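Local coordinates for protein beta-N-acetylglucosaminidase (Thermotoga maritima, PDB 3WO8) that probably catalyses the hydrolysis of terminal non-reducing N-acetyl-D-hexosamine residues from N-acetyl-beta-D-hexosaminides, at residues L19-F24 against D68-S73; S51-L56 against L83-S88; E383-S386 against V391-V394; R441-V446 against V456-K461. All coordinates share one frame; numbering follows the deposited sequence.

Contact 1 (L19-F24 against D68-S73); sequences LFFCGF and DFLISS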
loop_
_atom_site.group_PDB
_atom_site.type_symbol
_atom_site.label_atom_id
_atom_site.label_comp_id
_atom_site.label_asym_id
_atom_site.label_seq_id
_atom_site.Cartn_x
_atom_site.Cartn_y
_atom_site.Cartn_z
ATOM N N LEU B 19 19.448 -3.139 24.441
ATOM C CA LEU B 19 20.174 -4.271 23.849
ATOM C C LEU B 19 19.329 -5.254 23.081
ATOM O O LEU B 19 19.865 -6.192 22.455
ATOM C CB LEU B 19 20.977 -5.012 24.916
ATOM C CG LEU B 19 22.381 -4.442 25.118
ATOM C CD1 LEU B 19 22.822 -3.489 24.007
ATOM C CD2 LEU B 19 22.458 -3.687 26.420
ATOM N N PHE B 20 18.019 -5.018 23.070
ATOM C CA PHE B 20 17.116 -5.989 22.508
ATOM C C PHE B 20 16.242 -5.503 21.360
ATOM O O PHE B 20 15.651 -4.421 21.415
ATOM C CB PHE B 20 16.246 -6.506 23.624
ATOM C CG PHE B 20 16.956 -7.450 24.545
ATOM C CD1 PHE B 20 17.348 -8.712 24.097
ATOM C CD2 PHE B 20 17.225 -7.085 25.860
ATOM C CE1 PHE B 20 18.000 -9.586 24.940
ATOM C CE2 PHE B 20 17.863 -7.964 26.708
ATOM C CZ PHE B 20 18.257 -9.207 26.245
ATOM N N PHE B 21 16.178 -6.359 20.341
ATOM C CA PHE B 21 15.296 -6.241 19.202
ATOM C C PHE B 21 14.294 -7.435 19.166
ATOM O O PHE B 21 14.685 -8.586 19.113
ATOM C CB PHE B 21 16.125 -6.185 17.898
ATOM C CG PHE B 21 15.616 -5.168 16.912
ATOM C CD1 PHE B 21 14.304 -5.219 16.463
ATOM C CD2 PHE B 21 16.428 -4.127 16.483
ATOM C CE1 PHE B 21 13.820 -4.265 15.588
ATOM C CE2 PHE B 21 15.953 -3.185 15.595
ATOM C CZ PHE B 21 14.652 -3.258 15.137
ATOM N N CYS B 22 13.000 -7.151 19.175
ATOM C CA CYS B 22 11.987 -8.196 19.346
ATOM C C CYS B 22 10.985 -8.157 18.222
ATOM O O CYS B 22 10.560 -7.091 17.809
ATOM C CB CYS B 22 11.257 -8.025 20.684
ATOM S SG CYS B 22 12.343 -8.216 22.128
ATOM N N GLY B 23 10.645 -9.341 17.722
ATOM C CA GLY B 23 9.664 -9.515 16.651
ATOM C C GLY B 23 8.282 -9.687 17.237
ATOM O O GLY B 23 8.108 -10.425 18.197
ATOM N N PHE B 24 7.308 -8.997 16.646
ATOM C CA PHE B 24 5.895 -9.105 17.025
ATOM C C PHE B 24 4.996 -9.447 15.847
ATOM O O PHE B 24 4.960 -8.746 14.832
ATOM C CB PHE B 24 5.385 -7.814 17.663
ATOM C CG PHE B 24 6.227 -7.335 18.790
ATOM C CD1 PHE B 24 7.469 -6.813 18.550
ATOM C CD2 PHE B 24 5.764 -7.405 20.096
ATOM C CE1 PHE B 24 8.250 -6.368 19.597
ATOM C CE2 PHE B 24 6.543 -6.973 21.154
ATOM C CZ PHE B 24 7.793 -6.459 20.901
ATOM N N ASP B 68 10.983 5.824 22.425
ATOM C CA ASP B 68 11.759 6.121 21.272
ATOM C C ASP B 68 12.343 4.790 20.851
ATOM O O ASP B 68 13.142 4.232 21.593
ATOM C CB ASP B 68 12.816 7.153 21.660
ATOM C CG ASP B 68 13.668 7.585 20.494
ATOM O OD1 ASP B 68 13.117 7.977 19.444
ATOM O OD2 ASP B 68 14.905 7.565 20.627
ATOM N N PHE B 69 11.913 4.275 19.688
ATOM C CA PHE B 69 12.318 2.942 19.189
ATOM C C PHE B 69 12.867 2.913 17.787
ATOM O O PHE B 69 12.759 3.852 17.023
ATOM C CB PHE B 69 11.151 1.977 19.161
ATOM C CG PHE B 69 10.352 1.947 20.414
ATOM C CD1 PHE B 69 9.396 2.910 20.656
ATOM C CD2 PHE B 69 10.514 0.928 21.337
ATOM C CE1 PHE B 69 8.618 2.875 21.819
ATOM C CE2 PHE B 69 9.759 0.899 22.519
ATOM C CZ PHE B 69 8.800 1.874 22.756
ATOM N N LEU B 70 13.450 1.768 17.474
ATOM C CA LEU B 70 13.846 1.441 16.153
ATOM C C LEU B 70 12.820 0.475 15.652
ATOM O O LEU B 70 12.786 -0.649 16.118
ATOM C CB LEU B 70 15.188 0.748 16.166
ATOM C CG LEU B 70 16.331 1.644 16.591
ATOM C CD1 LEU B 70 17.630 0.886 16.439
ATOM C CD2 LEU B 70 16.358 2.923 15.768
ATOM N N ILE B 71 11.995 0.929 14.699
ATOM C CA ILE B 71 10.847 0.194 14.168
ATOM C C ILE B 71 11.162 -0.266 12.772
ATOM O O ILE B 71 11.419 0.550 11.873
ATOM C CB ILE B 71 9.584 1.057 14.206
ATOM C CG1 ILE B 71 9.470 1.692 15.600
ATOM C CG2 ILE B 71 8.353 0.184 13.979
ATOM C CD1 ILE B 71 8.189 2.459 15.915
ATOM N N SER B 72 11.197 -1.580 12.586
ATOM C CA SER B 72 11.681 -2.118 11.327
ATOM C C SER B 72 10.760 -3.213 10.799
ATOM O O SER B 72 9.776 -3.555 11.481
ATOM C CB SER B 72 13.109 -2.625 11.450
ATOM O OG SER B 72 13.527 -3.194 10.210
ATOM N N SER B 73 11.089 -3.715 9.594
ATOM C CA SER B 73 10.346 -4.747 8.933
ATOM C C SER B 73 11.334 -5.480 8.020
ATOM O O SER B 73 12.416 -4.967 7.823
ATOM C CB SER B 73 9.248 -4.127 8.082
ATOM O OG SER B 73 9.649 -3.993 6.690
#

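Contact 2 (S51-L56 against L83-S88); sequences SKEYLL and LKYVPS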
loop_
_atom_site.group_PDB
_atom_site.type_symbol
_atom_site.label_atom_id
_atom_site.label_comp_id
_atom_site.label_asym_id
_atom_site.label_seq_id
_atom_site.Cartn_x
_atom_site.Cartn_y
_atom_site.Cartn_z
ATOM N N SER B 51 -0.501 -6.923 8.051
ATOM C CA SER B 51 -1.695 -7.264 7.294
ATOM C C SER B 51 -2.995 -6.830 7.947
ATOM O O SER B 51 -4.022 -7.033 7.384
ATOM C CB SER B 51 -1.754 -8.744 7.055
ATOM O OG SER B 51 -2.340 -9.363 8.160
ATOM N N LYS B 52 -2.975 -6.242 9.119
ATOM C CA LYS B 52 -4.222 -5.791 9.725
ATOM C C LYS B 52 -4.006 -4.320 10.058
ATOM O O LYS B 52 -3.612 -3.911 11.154
ATOM C CB LYS B 52 -4.507 -6.586 10.975
ATOM C CG LYS B 52 -4.817 -8.044 10.767
ATOM C CD LYS B 52 -6.323 -8.238 10.806
ATOM C CE LYS B 52 -6.826 -9.341 9.880
ATOM N NZ LYS B 52 -5.996 -10.553 10.078
ATOM N N GLU B 53 -4.246 -3.494 9.086
ATOM C CA GLU B 53 -3.824 -2.133 9.209
ATOM C C GLU B 53 -4.270 -1.466 10.532
ATOM O O GLU B 53 -3.465 -0.788 11.163
ATOM C CB GLU B 53 -4.274 -1.389 7.979
ATOM C CG GLU B 53 -4.004 0.069 7.972
ATOM C CD GLU B 53 -4.149 0.617 6.579
ATOM O OE1 GLU B 53 -5.119 0.269 5.885
ATOM O OE2 GLU B 53 -3.264 1.360 6.161
ATOM N N TYR B 54 -5.495 -1.685 10.992
ATOM C CA TYR B 54 -5.907 -1.000 12.203
ATOM C C TYR B 54 -5.020 -1.426 13.379
ATOM O O TYR B 54 -4.713 -0.609 14.224
ATOM C CB TYR B 54 -7.384 -1.197 12.536
ATOM C CG TYR B 54 -7.695 -2.601 12.909
ATOM C CD1 TYR B 54 -7.554 -3.042 14.220
ATOM C CD2 TYR B 54 -8.096 -3.514 11.949
ATOM C CE1 TYR B 54 -7.833 -4.348 14.553
ATOM C CE2 TYR B 54 -8.375 -4.820 12.258
ATOM C CZ TYR B 54 -8.235 -5.239 13.553
ATOM O OH TYR B 54 -8.509 -6.536 13.856
ATOM N N LEU B 55 -4.569 -2.669 13.435
ATOM C CA LEU B 55 -3.567 -3.016 14.453
ATOM C C LEU B 55 -2.261 -2.260 14.247
ATOM O O LEU B 55 -1.716 -1.708 15.168
ATOM C CB LEU B 55 -3.196 -4.495 14.419
ATOM C CG LEU B 55 -3.960 -5.535 15.210
ATOM C CD1 LEU B 55 -3.072 -6.769 15.148
ATOM C CD2 LEU B 55 -4.254 -5.089 16.658
ATOM N N LEU B 56 -1.734 -2.300 13.029
ATOM C CA LEU B 56 -0.534 -1.556 12.728
ATOM C C LEU B 56 -0.647 -0.140 13.245
ATOM O O LEU B 56 0.280 0.382 13.832
ATOM C CB LEU B 56 -0.253 -1.519 11.229
ATOM C CG LEU B 56 1.000 -0.707 10.946
ATOM C CD1 LEU B 56 2.208 -1.285 11.697
ATOM C CD2 LEU B 56 1.250 -0.634 9.475
ATOM N N LEU B 83 4.916 -5.093 3.347
ATOM C CA LEU B 83 4.261 -3.809 3.519
ATOM C C LEU B 83 3.405 -3.544 2.294
ATOM O O LEU B 83 3.926 -3.453 1.174
ATOM C CB LEU B 83 5.268 -2.691 3.622
ATOM C CG LEU B 83 6.276 -2.699 4.773
ATOM C CD1 LEU B 83 7.396 -1.683 4.521
ATOM C CD2 LEU B 83 5.579 -2.350 6.075
ATOM N N LYS B 84 2.093 -3.428 2.486
ATOM C CA LYS B 84 1.200 -3.154 1.360
ATOM C C LYS B 84 1.497 -1.819 0.686
ATOM O O LYS B 84 1.348 -1.697 -0.517
ATOM C CB LYS B 84 -0.271 -3.202 1.777
ATOM C CG LYS B 84 -0.747 -2.150 2.759
ATOM C CD LYS B 84 -2.118 -2.542 3.344
ATOM C CE LYS B 84 -3.327 -2.000 2.581
ATOM N NZ LYS B 84 -3.691 -0.635 3.109
ATOM N N TYR B 85 1.993 -0.868 1.472
ATOM C CA TYR B 85 2.246 0.491 1.053
ATOM C C TYR B 85 3.363 0.691 0.028
ATOM O O TYR B 85 3.436 1.717 -0.620
ATOM C CB TYR B 85 2.584 1.329 2.272
ATOM C CG TYR B 85 1.640 1.108 3.418
ATOM C CD1 TYR B 85 0.326 1.515 3.324
ATOM C CD2 TYR B 85 2.058 0.484 4.598
ATOM C CE1 TYR B 85 -0.552 1.344 4.358
ATOM C CE2 TYR B 85 1.181 0.290 5.660
ATOM C CZ TYR B 85 -0.132 0.728 5.527
ATOM O OH TYR B 85 -1.043 0.570 6.537
ATOM N N VAL B 86 4.249 -0.264 -0.110
ATOM C CA VAL B 86 5.399 -0.067 -0.948
ATOM C C VAL B 86 5.139 -0.754 -2.241
ATOM O O VAL B 86 4.678 -1.881 -2.254
ATOM C CB VAL B 86 6.680 -0.618 -0.280
ATOM C CG1 VAL B 86 7.900 -0.508 -1.188
ATOM C CG2 VAL B 86 6.941 0.154 0.999
ATOM N N PRO B 87 5.403 -0.065 -3.347
ATOM C CA PRO B 87 5.245 -0.740 -4.598
ATOM C C PRO B 87 6.099 -1.946 -4.611
ATOM O O PRO B 87 7.229 -1.903 -4.185
ATOM C CB PRO B 87 5.760 0.270 -5.599
ATOM C CG PRO B 87 5.357 1.577 -5.004
ATOM C CD PRO B 87 5.513 1.393 -3.511
ATOM N N SER B 88 5.555 -3.034 -5.091
ATOM C CA SER B 88 6.291 -4.248 -5.248
ATOM C C SER B 88 7.432 -4.042 -6.214
ATOM O O SER B 88 7.416 -3.130 -7.003
ATOM C CB SER B 88 5.376 -5.400 -5.677
ATOM O OG SER B 88 6.114 -6.598 -5.908
#

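Contact 3 (E383-S386 against V391-V394); sequences EIVS and VENV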
loop_
_atom_site.group_PDB
_atom_site.type_symbol
_atom_site.label_atom_id
_atom_site.label_comp_id
_atom_site.label_asym_id
_atom_site.label_seq_id
_atom_site.Cartn_x
_atom_site.Cartn_y
_atom_site.Cartn_z
ATOM N N GLU B 383 -13.942 -10.388 13.306
ATOM C CA GLU B 383 -12.500 -10.583 13.683
ATOM C C GLU B 383 -12.007 -9.476 14.638
ATOM O O GLU B 383 -11.157 -9.726 15.490
ATOM C CB GLU B 383 -11.569 -10.769 12.466
ATOM C CG GLU B 383 -10.597 -9.648 12.146
ATOM C CD GLU B 383 -9.277 -9.739 12.942
ATOM O OE1 GLU B 383 -8.722 -10.834 13.175
ATOM O OE2 GLU B 383 -8.758 -8.680 13.327
ATOM N N ILE B 384 -12.578 -8.277 14.519
ATOM C CA ILE B 384 -12.181 -7.158 15.353
ATOM C C ILE B 384 -12.689 -7.398 16.766
ATOM O O ILE B 384 -11.939 -7.393 17.720
ATOM C CB ILE B 384 -12.745 -5.803 14.826
ATOM C CG1 ILE B 384 -12.168 -5.454 13.438
ATOM C CG2 ILE B 384 -12.428 -4.682 15.808
ATOM C CD1 ILE B 384 -12.924 -4.345 12.738
ATOM N N VAL B 385 -13.980 -7.657 16.873
ATOM C CA VAL B 385 -14.583 -7.913 18.149
ATOM C C VAL B 385 -14.002 -9.163 18.799
ATOM O O VAL B 385 -13.919 -9.245 20.022
ATOM C CB VAL B 385 -16.090 -8.025 17.983
ATOM C CG1 VAL B 385 -16.725 -8.486 19.274
ATOM C CG2 VAL B 385 -16.660 -6.686 17.523
ATOM N N SER B 386 -13.574 -10.135 17.995
ATOM C CA SER B 386 -12.955 -11.332 18.569
ATOM C C SER B 386 -11.752 -10.978 19.408
ATOM O O SER B 386 -11.301 -11.792 20.185
ATOM C CB SER B 386 -12.525 -12.312 17.504
ATOM O OG SER B 386 -11.161 -12.118 17.139
ATOM N N VAL B 391 -16.076 -15.584 23.039
ATOM C CA VAL B 391 -17.157 -16.191 22.279
ATOM C C VAL B 391 -18.092 -15.154 21.634
ATOM O O VAL B 391 -18.410 -14.135 22.222
ATOM C CB VAL B 391 -17.987 -17.131 23.175
ATOM C CG1 VAL B 391 -18.860 -18.027 22.326
ATOM C CG2 VAL B 391 -17.078 -17.961 24.073
ATOM N N GLU B 392 -18.545 -15.445 20.427
ATOM C CA GLU B 392 -19.349 -14.509 19.692
ATOM C C GLU B 392 -20.279 -15.206 18.706
ATOM O O GLU B 392 -19.862 -16.066 17.942
ATOM C CB GLU B 392 -18.493 -13.415 19.031
ATOM C CG GLU B 392 -17.430 -13.837 18.047
ATOM C CD GLU B 392 -16.864 -12.676 17.205
ATOM O OE1 GLU B 392 -17.359 -12.490 16.072
ATOM O OE2 GLU B 392 -15.928 -11.959 17.638
ATOM N N ASN B 393 -21.570 -14.885 18.818
ATOM C CA ASN B 393 -22.581 -15.314 17.861
ATOM C C ASN B 393 -22.755 -14.195 16.837
ATOM O O ASN B 393 -23.189 -13.126 17.161
ATOM C CB ASN B 393 -23.928 -15.657 18.544
ATOM C CG ASN B 393 -25.049 -16.006 17.526
ATOM O OD1 ASN B 393 -24.787 -16.438 16.386
ATOM N ND2 ASN B 393 -26.306 -15.835 17.946
ATOM N N VAL B 394 -22.413 -14.470 15.594
ATOM C CA VAL B 394 -22.540 -13.498 14.521
ATOM C C VAL B 394 -23.811 -13.717 13.711
ATOM O O VAL B 394 -23.998 -14.807 13.148
ATOM C CB VAL B 394 -21.370 -13.647 13.562
ATOM C CG1 VAL B 394 -21.467 -12.635 12.448
ATOM C CG2 VAL B 394 -20.055 -13.492 14.315
#

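Contact 4 (R441-V446 against V456-K461); sequences RNPFDV and VTRSTK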
loop_
_atom_site.group_PDB
_atom_site.type_symbol
_atom_site.label_atom_id
_atom_site.label_comp_id
_atom_site.label_asym_id
_atom_site.label_seq_id
_atom_site.Cartn_x
_atom_site.Cartn_y
_atom_site.Cartn_z
ATOM N N ARG B 441 -22.423 5.418 10.588
ATOM C CA ARG B 441 -22.401 6.371 9.490
ATOM C C ARG B 441 -22.949 7.750 9.865
ATOM O O ARG B 441 -22.220 8.655 10.268
ATOM C CB ARG B 441 -23.103 5.764 8.271
ATOM C CG ARG B 441 -22.344 4.569 7.711
ATOM C CD ARG B 441 -23.050 3.975 6.527
ATOM N NE ARG B 441 -22.984 4.854 5.361
ATOM C CZ ARG B 441 -22.828 4.432 4.105
ATOM N NH1 ARG B 441 -22.695 3.123 3.847
ATOM N NH2 ARG B 441 -22.783 5.326 3.103
ATOM N N ASN B 442 -24.234 7.922 9.719
ATOM C CA ASN B 442 -24.821 9.226 9.914
ATOM C C ASN B 442 -25.177 9.453 11.359
ATOM O O ASN B 442 -26.061 8.798 11.877
ATOM C CB ASN B 442 -26.080 9.302 9.085
ATOM C CG ASN B 442 -26.589 10.729 8.913
ATOM O OD1 ASN B 442 -26.258 11.642 9.675
ATOM N ND2 ASN B 442 -27.396 10.916 7.889
ATOM N N PRO B 443 -24.522 10.403 12.016
ATOM C CA PRO B 443 -24.795 10.580 13.446
ATOM C C PRO B 443 -26.188 11.163 13.787
ATOM O O PRO B 443 -26.583 11.190 14.953
ATOM C CB PRO B 443 -23.645 11.514 13.921
ATOM C CG PRO B 443 -22.812 11.796 12.704
ATOM C CD PRO B 443 -23.620 11.441 11.503
ATOM N N PHE B 444 -26.904 11.630 12.776
ATOM C CA PHE B 444 -28.280 12.027 12.957
ATOM C C PHE B 444 -29.054 10.854 13.530
ATOM O O PHE B 444 -29.898 11.043 14.398
ATOM C CB PHE B 444 -28.893 12.468 11.624
ATOM C CG PHE B 444 -30.406 12.376 11.562
ATOM C CD1 PHE B 444 -31.204 13.417 12.044
ATOM C CD2 PHE B 444 -31.040 11.263 10.970
ATOM C CE1 PHE B 444 -32.586 13.349 11.947
ATOM C CE2 PHE B 444 -32.430 11.188 10.886
ATOM C CZ PHE B 444 -33.199 12.230 11.373
ATOM N N ASP B 445 -28.752 9.651 13.036
ATOM C CA ASP B 445 -29.454 8.431 13.430
ATOM C C ASP B 445 -29.606 8.303 14.966
ATOM O O ASP B 445 -30.647 7.866 15.463
ATOM C CB ASP B 445 -28.736 7.210 12.851
ATOM C CG ASP B 445 -28.961 7.032 11.338
ATOM O OD1 ASP B 445 -29.978 7.532 10.805
ATOM O OD2 ASP B 445 -28.122 6.360 10.684
ATOM N N VAL B 446 -28.593 8.734 15.713
ATOM C CA VAL B 446 -28.662 8.762 17.170
ATOM C C VAL B 446 -30.032 9.110 17.726
ATOM O O VAL B 446 -30.445 8.565 18.728
ATOM C CB VAL B 446 -27.686 9.790 17.742
ATOM C CG1 VAL B 446 -28.051 10.179 19.161
ATOM C CG2 VAL B 446 -26.289 9.230 17.746
ATOM N N VAL B 456 -21.157 6.164 18.620
ATOM C CA VAL B 456 -21.158 6.975 17.403
ATOM C C VAL B 456 -19.734 7.042 16.916
ATOM O O VAL B 456 -18.934 7.799 17.441
ATOM C CB VAL B 456 -21.702 8.407 17.655
ATOM C CG1 VAL B 456 -21.665 9.200 16.373
ATOM C CG2 VAL B 456 -23.153 8.369 18.182
ATOM N N THR B 457 -19.403 6.182 15.964
ATOM C CA THR B 457 -18.121 6.283 15.242
ATOM C C THR B 457 -18.440 7.243 14.129
ATOM O O THR B 457 -19.638 7.545 13.850
ATOM C CB THR B 457 -17.708 4.939 14.615
ATOM O OG1 THR B 457 -18.793 4.416 13.836
ATOM C CG2 THR B 457 -17.343 3.938 15.693
ATOM N N ARG B 458 -17.461 7.714 13.407
ATOM C CA ARG B 458 -17.947 8.367 12.162
ATOM C C ARG B 458 -17.359 7.707 10.935
ATOM O O ARG B 458 -16.915 8.366 10.022
ATOM C CB ARG B 458 -17.721 9.873 12.230
ATOM C CG ARG B 458 -18.806 10.587 13.010
ATOM C CD ARG B 458 -18.277 11.863 13.651
ATOM N NE ARG B 458 -19.401 12.594 14.226
ATOM C CZ ARG B 458 -19.687 12.697 15.523
ATOM N NH1 ARG B 458 -18.910 12.163 16.461
ATOM N NH2 ARG B 458 -20.776 13.354 15.876
ATOM N N SER B 459 -17.419 6.385 10.961
ATOM C CA SER B 459 -16.622 5.517 10.143
ATOM C C SER B 459 -17.152 4.097 10.287
ATOM O O SER B 459 -17.594 3.692 11.354
ATOM C CB SER B 459 -15.149 5.519 10.572
ATOM O OG SER B 459 -14.296 5.686 9.474
ATOM N N THR B 460 -17.122 3.374 9.171
ATOM C CA THR B 460 -17.230 1.943 9.153
ATOM C C THR B 460 -15.863 1.285 9.247
ATOM O O THR B 460 -15.789 0.076 9.365
ATOM C CB THR B 460 -17.839 1.493 7.839
ATOM O OG1 THR B 460 -17.033 1.979 6.767
ATOM C CG2 THR B 460 -19.279 2.047 7.710
ATOM N N LYS B 461 -14.791 2.077 9.239
ATOM C CA LYS B 461 -13.462 1.522 9.209
ATOM C C LYS B 461 -13.094 0.682 10.437
ATOM O O LYS B 461 -13.496 0.954 11.561
ATOM C CB LYS B 461 -12.369 2.588 8.929
ATOM C CG LYS B 461 -12.547 3.476 7.685
ATOM C CD LYS B 461 -12.904 2.787 6.379
ATOM C CE LYS B 461 -11.704 2.619 5.467
ATOM N NZ LYS B 461 -12.211 1.917 4.262
#

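Contact 1 (L19-F24 against D68-S73)
Phe-21 and Leu-70 sit on two strands of the same parallel sheet that are not neighbours: their CA atoms are 8.4 Å apart, and strand 42-45 runs between 20-24 and 70-72. No hydrogen bond joins the segments; strand 20-24 pairs its backbone with Gly-42 on one flank and with Ile-284 and Leu-286 on the other. What bridges the gap is the Phe-21 ring, long enough to span what a shorter side chain could not. Its leading atom CZ stops 3.4 Å from Leu-70 O and 4.0 Å from Ser-72 CB, both approached obliquely. CE2 lies 4.0 Å from Leu-70 CB, the two side chains crossing nearly at right angles. At Ser-72, OG is trans to the backbone N (chi1 178°) and makes a weak hydrogen bond to Met-121 O, while the methylene meets the ring. A serine in place of Phe-21 would probably open a gap beside Leu-70 and Ser-72 and take from Phe-123 the ring it meets. In this TIM barrel the contact joins alternate strands, all three touching residues being buried. Cohesion here therefore comes from aromatic bulk and van der Waals fit, with no charge and no directional bond across the segments.

Contact 2 (S51-L56 against L83-S88)
Glu-53 reaches from the first turn of helix 53-66 to the Tyr-85 hydroxyl and the Lys-84 ammonium. Its CB points toward segment 83-88 and lies 4.0 Å from Tyr-85 OH. CG, anti to the backbone N (chi1 176°), is thereby brought to 3.3 Å from Tyr-85 OH; the extended chain beyond it carries the carboxylate at a slant to the hydroxyl end of the ring. CD lies 3.1 Å from Tyr-85 OH, and from it the two oxygens part. OE2 accepts a very short hydrogen bond from Tyr-85 OH, 2.4 Å, a length to read with caution, and lies at the edge of the ring near its plane, with the carboxylate turned 46° from the ring. OE1 faces Lys-84 NZ at 3.3 Å, a salt bridge whose hydrogen bond is weak. The setting is the alpha/beta barrel: helix 53-66 leads into strand 70-72, and the loop after it makes a type I turn from Leu-83 to Val-86. An acid suits a helix start, whose dipole probably stabilises its charge. Lys-84 lays CG 3.8 Å above the centre of the Tyr-85 ring, and its bent chain brings NZ round to the acid. Leu-56 CD2 sits at the ring edge, 3.9 Å from Tyr-85 CE2. Glu-53 OE2 also takes a hydrogen bond from Ser-88 N of the second subunit, and Lys-84 of that subunit packs on Tyr-85.

Contact 3 (E383-S386 against V391-V394)
Glu-392 makes this a local packing contact, reaching from strand 391-397, at one margin of the mixed sheet within the chain, to Val-385 and Ser-386 at the end of helix 374-385. Only four residues separate the segments, and the CA atoms of Ser-386 and Glu-392 are 7.2 Å apart. CG of Glu-392 takes the position between its backbone N and carbonyl carbon (chi1 59°), and the chain then runs out extended, carrying the carboxylate to the helix end. OE2 does the touching: it is 3.4 Å from Ser-386 CB and 3.9 Å from Val-385 CG1. Ser-386 N is 3.0 Å from Glu-392 OE2, but the angle is too poor for a hydrogen bond. Helix and strand belong to the beta-alpha-beta unit made by strand 357-363, helix 374-385 and strand 391-397, in which the helix leads back to a strand parallel to the first. Valine suits the inner side of this helix, since Val-385 also packs on Val-358 and Leu-469. A glutamate, by contrast, suits a partly exposed margin, where water can probably solvate its charge. Ser-386 turns its hydroxyl back into the helix, OG donating to Glu-383 O at 2.9 Å, the donor tilted 35° from the carbonyl plane.

Contact 4 (R441-V446 against V456-K461)
Apolar packing carries most of this contact, with Val-446 CG2 set tightly against Val-456 CG2 at 3.3 Å and Pro-443 CB 3.9 Å from Val-456 CG1. Compact branched valines and a ring-closed proline suit the place, giving apolar surface with little flexible chain. Farther along, Arg-441 CG touches Thr-460 CG2 at 4.0 Å, methylene to methyl; Arg-441 NE makes a salt bridge with Asp-139 of the second subunit and Thr-460 OG1 hydrogen-bonds Asp-377. The second kind of contact is guanidinium against hydrocarbon. Extended from CG to NE, the Arg-458 chain crosses Pro-443 nearly at right angles and puts NE 3.8 Å from Pro-443 CG, while Val-456 CG1 lies on one guanidinium face. Arg-458 NH1 donates a hydrogen bond to Ala-343 O. With an alanine at Arg-458, Pro-443 would probably lose that flank and the Ala-343 carbonyl its donor. Within segment 441-446, Asn-442 OD1 accepts from Phe-444 N at 3.2 Å, an Asx turn that probably steadies the bend. The segments lie where the chain leaves adjacent parallel strands 435-439 and 453-456, and meet at their C-terminal ends, in the mixed sheet of an alpha/beta domain, here turned to the second subunit, whose Pro-90 O hydrogen-bonds Ser-459 OG.

Contact 1 belongs to the barrel core and is wholly buried; contacts 2, 3 and 4 are only partly buried. Contacts 1 and 2 share the barrel domain and alternate along the chain, helix 53-66 leading into strand 70-72, and Ser-73 packs on Leu-83. Contacts 2 and 3 meet across the two domains, where Tyr-54 packs on Ile-384. Contacts 3 and 4 lie in the C-terminal alpha/beta domain. Chemistry follows place: an aromatic inside the barrel, an acid with charged and hydroxyl partners in contact 2, a carboxylate at a sheet margin in contact 3, and proline, valine and arginine hydrocarbon in contact 4. Contacts 2 and 4 both touch the second subunit, Ser-88 packing on its Lys-461.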